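Local coordinates for protein probable aminotransferase (Pseudomonas aeruginosa, PDB 5YKR) that is a probable class-III aminotransferase, a pyridoxal-phosphate enzyme of the fold shared by that family, with its cofactor bound to a lysine, at residues M229-M234 with E260-S265. Sequence-based numbering, arbitrary orientation.
Sequences MTNVGM and ETHTIS
Thr-230 holds OG1 between its backbone N and carbonyl carbon (chi1 67°), and His-262 sets CG beside its backbone N and anti to the carbonyl carbon (chi1 -74°), which brings the hydroxyl to the rim of the ring. There His-262 ND1 donates a hydrogen bond to Thr-230 OG1 over 2.8 Å, with the oxygen in the imidazole plane. Asn-231 crosses the imidazole at about a right angle, its amide plane turned 43° from the ring; its ND2 lies 3.2 Å from His-262 CE1 at the ring edge, a plain contact, and makes a weak hydrogen bond to His-428 NE2. Two methyls also meet, Thr-230 CG2 and Thr-263 CG2, 4.0 Å apart. Thr-263 OG1 turns back to Glu-260 OE1 at 2.6 Å, reaching it from above the carboxylate plane. The contact joins loops that follow the parallel neighbours 220-225 and 255-259 of the central seven-stranded sheet, beside the cofactor: Asn-231 OD1 makes a weak hydrogen bond to O3 of the modified lysine LLP at position 286. With ND1 as donor, OG1 accepts from His-262 and can probably pass its own proton to its other partner, Glu-226 OE2; the in-plane bond would hold the imidazole's rotation, next to an Asn-231 that reaches the cofactor.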
ATOM      1  N   MET A 229      -0.017 -18.054  15.366  1.00 12.24           N
ATOM      2  CA  MET A 229      -0.931 -16.916  15.267  1.00 11.72           C
ATOM      3  C   MET A 229      -0.533 -15.850  16.287  1.00 12.43           C
ATOM      4  O   MET A 229      -0.177 -16.177  17.429  1.00 11.97           O
ATOM      5  CB  MET A 229      -2.393 -17.330  15.452  1.00 11.55           C
ATOM      6  CG  MET A 229      -2.803 -18.448  14.542  1.00 12.10           C
ATOM      7  SD  MET A 229      -4.563 -18.923  14.681  1.00 12.67           S
ATOM      8  CE  MET A 229      -5.400 -17.473  14.019  1.00 13.08           C
ATOM      9  N   THR A 230      -0.611 -14.591  15.900  1.00 11.23           N
ATOM     10  CA  THR A 230      -0.193 -13.476  16.753  1.00 11.39           C
ATOM     11  C   THR A 230      -1.191 -12.367  16.869  1.00 11.53           C
ATOM     12  O   THR A 230      -0.940 -11.386  17.560  1.00 13.45           O
ATOM     13  CB  THR A 230       1.131 -12.851  16.264  1.00 11.08           C
ATOM     14  OG1 THR A 230       0.921 -12.220  15.001  1.00 11.29           O
ATOM     15  CG2 THR A 230       2.237 -13.912  16.173  1.00 12.78           C
ATOM     16  N   ASN A 231      -2.354 -12.520  16.241  1.00 11.91           N
ATOM     17  CA  ASN A 231      -3.322 -11.435  16.168  1.00 12.84           C
ATOM     18  C   ASN A 231      -4.636 -11.723  16.890  1.00 14.80           C
ATOM     19  O   ASN A 231      -5.662 -11.116  16.584  1.00 16.57           O
ATOM     20  CB  ASN A 231      -3.496 -11.031  14.709  1.00 13.36           C
ATOM     21  CG  ASN A 231      -2.263 -10.361  14.117  1.00 13.61           C
ATOM     22  OD1 ASN A 231      -1.658 -10.818  13.067  1.00 18.65           O
ATOM     23  ND2 ASN A 231      -1.933  -9.261  14.701  1.00 15.51           N
ATOM     24  N   VAL A 232      -4.560 -12.625  17.874  1.00 14.09           N
ATOM     25  CA  VAL A 232      -5.675 -12.899  18.797  1.00 14.78           C
ATOM     26  C   VAL A 232      -5.079 -13.333  20.125  1.00 15.37           C
ATOM     27  O   VAL A 232      -5.398 -14.399  20.676  1.00 17.83           O
ATOM     28  CB  VAL A 232      -6.681 -13.910  18.155  1.00 13.89           C
ATOM     29  CG1 VAL A 232      -6.026 -15.270  17.867  1.00 14.79           C
ATOM     30  CG2 VAL A 232      -7.925 -14.015  18.988  1.00 15.51           C
ATOM     31  N   GLY A 233      -4.095 -12.569  20.590  1.00 14.64           N
ATOM     32  CA  GLY A 233      -3.088 -13.189  21.422  1.00 14.94           C
ATOM     33  C   GLY A 233      -2.282 -14.187  20.588  1.00 13.96           C
ATOM     34  O   GLY A 233      -2.419 -14.245  19.347  1.00 14.34           O
ATOM     35  N   MET A 234      -1.479 -14.989  21.254  1.00 14.19           N
ATOM     36  CA  MET A 234      -0.636 -15.950  20.556  1.00 12.58           C
ATOM     37  C   MET A 234      -1.177 -17.354  20.598  1.00 12.74           C
ATOM     38  O   MET A 234      -1.499 -17.847  21.650  1.00 14.44           O
ATOM     39  CB  MET A 234       0.762 -15.941  21.150  1.00 13.88           C
ATOM     40  CG  MET A 234       1.520 -14.699  20.792  1.00 14.43           C
ATOM     41  SD  MET A 234       3.155 -14.662  21.613  1.00 14.38           S
ATOM     42  CE  MET A 234       3.721 -13.182  20.859  1.00 15.65           C
ATOM     43  N   GLU A 260       4.744 -14.054   7.631  1.00  9.48           N
ATOM     44  CA  GLU A 260       5.700 -13.883   8.710  1.00  8.71           C
ATOM     45  C   GLU A 260       5.826 -12.441   9.156  1.00  8.75           C
ATOM     46  O   GLU A 260       6.788 -12.046   9.832  1.00  9.87           O
ATOM     47  CB  GLU A 260       7.071 -14.435   8.323  1.00  9.38           C
ATOM     48  CG  GLU A 260       6.997 -15.959   8.147  1.00 10.68           C
ATOM     49  CD  GLU A 260       7.911 -16.710   9.119  1.00 10.65           C
ATOM     50  OE1 GLU A 260       8.123 -16.253  10.284  1.00 12.06           O
ATOM     51  OE2 GLU A 260       8.392 -17.818   8.749  1.00 12.43           O
ATOM     52  N   THR A 261       4.825 -11.635   8.799  1.00  8.12           N
ATOM     53  CA  THR A 261       4.888 -10.197   9.133  1.00  8.96           C
ATOM     54  C   THR A 261       5.149  -9.919  10.632  1.00  9.72           C
ATOM     55  O   THR A 261       5.788  -8.928  10.983  1.00 10.44           O
ATOM     56  CB  THR A 261       3.652  -9.500   8.560  1.00  8.83           C
ATOM     57  OG1 THR A 261       3.665  -9.621   7.129  1.00  9.48           O
ATOM     58  CG2 THR A 261       3.594  -8.039   8.930  1.00  9.22           C
ATOM     59  N   HIS A 262       4.578 -10.756  11.510  1.00  8.89           N
ATOM     60  CA  HIS A 262       4.910 -10.763  12.939  1.00  9.65           C
ATOM     61  C   HIS A 262       5.893 -11.829  13.347  1.00 10.33           C
ATOM     62  O   HIS A 262       6.749 -11.567  14.213  1.00 11.60           O
ATOM     63  CB  HIS A 262       3.682 -10.844  13.817  1.00 10.01           C
ATOM     64  CG  HIS A 262       2.893  -9.589  13.912  1.00 10.53           C
ATOM     65  ND1 HIS A 262       1.598  -9.574  14.402  1.00 10.56           N
ATOM     66  CD2 HIS A 262       3.243  -8.293  13.730  1.00 11.11           C
ATOM     67  CE1 HIS A 262       1.166  -8.323  14.446  1.00 12.37           C
ATOM     68  NE2 HIS A 262       2.138  -7.518  14.041  1.00 12.98           N
ATOM     69  N   THR A 263       5.776 -13.041  12.824  1.00  9.46           N
ATOM     70  CA  THR A 263       6.604 -14.161  13.272  1.00 10.62           C
ATOM     71  C   THR A 263       8.069 -14.043  12.841  1.00 10.39           C
ATOM     72  O   THR A 263       8.882 -14.855  13.293  1.00 11.66           O
ATOM     73  CB  THR A 263       6.005 -15.496  12.900  1.00 10.05           C
ATOM     74  OG1 THR A 263       5.867 -15.555  11.478  1.00 10.60           O
ATOM     75  CG2 THR A 263       4.630 -15.692  13.581  1.00 11.75           C
ATOM     76  N   ILE A 264       8.393 -12.993  12.064  1.00  9.73           N
ATOM     77  CA  ILE A 264       9.788 -12.610  11.860  1.00  9.95           C
ATOM     78  C   ILE A 264      10.493 -12.306  13.198  1.00 11.06           C
ATOM     79  O   ILE A 264      11.735 -12.308  13.282  1.00 10.84           O
ATOM     80  CB  ILE A 264       9.863 -11.440  10.858  1.00  9.85           C
ATOM     81  CG1 ILE A 264      11.288 -11.161  10.363  1.00 10.12           C
ATOM     82  CG2 ILE A 264       9.236 -10.188  11.458  1.00 10.33           C
ATOM     83  CD1 ILE A 264      11.963 -12.347   9.671  1.00 11.09           C
ATOM     84  N   SER A 265       9.731 -12.119  14.284  1.00 10.92           N
ATOM     85  CA  SER A 265      10.313 -12.084  15.617  1.00 11.37           C
ATOM     86  C   SER A 265      11.081 -13.343  16.019  1.00 11.73           C
ATOM     87  O   SER A 265      11.899 -13.277  16.956  1.00 11.95           O
ATOM     88  CB  SER A 265       9.241 -11.757  16.658  1.00 13.49           C
ATOM     89  OG  SER A 265       8.338 -12.837  16.799  1.00 15.87           O
TER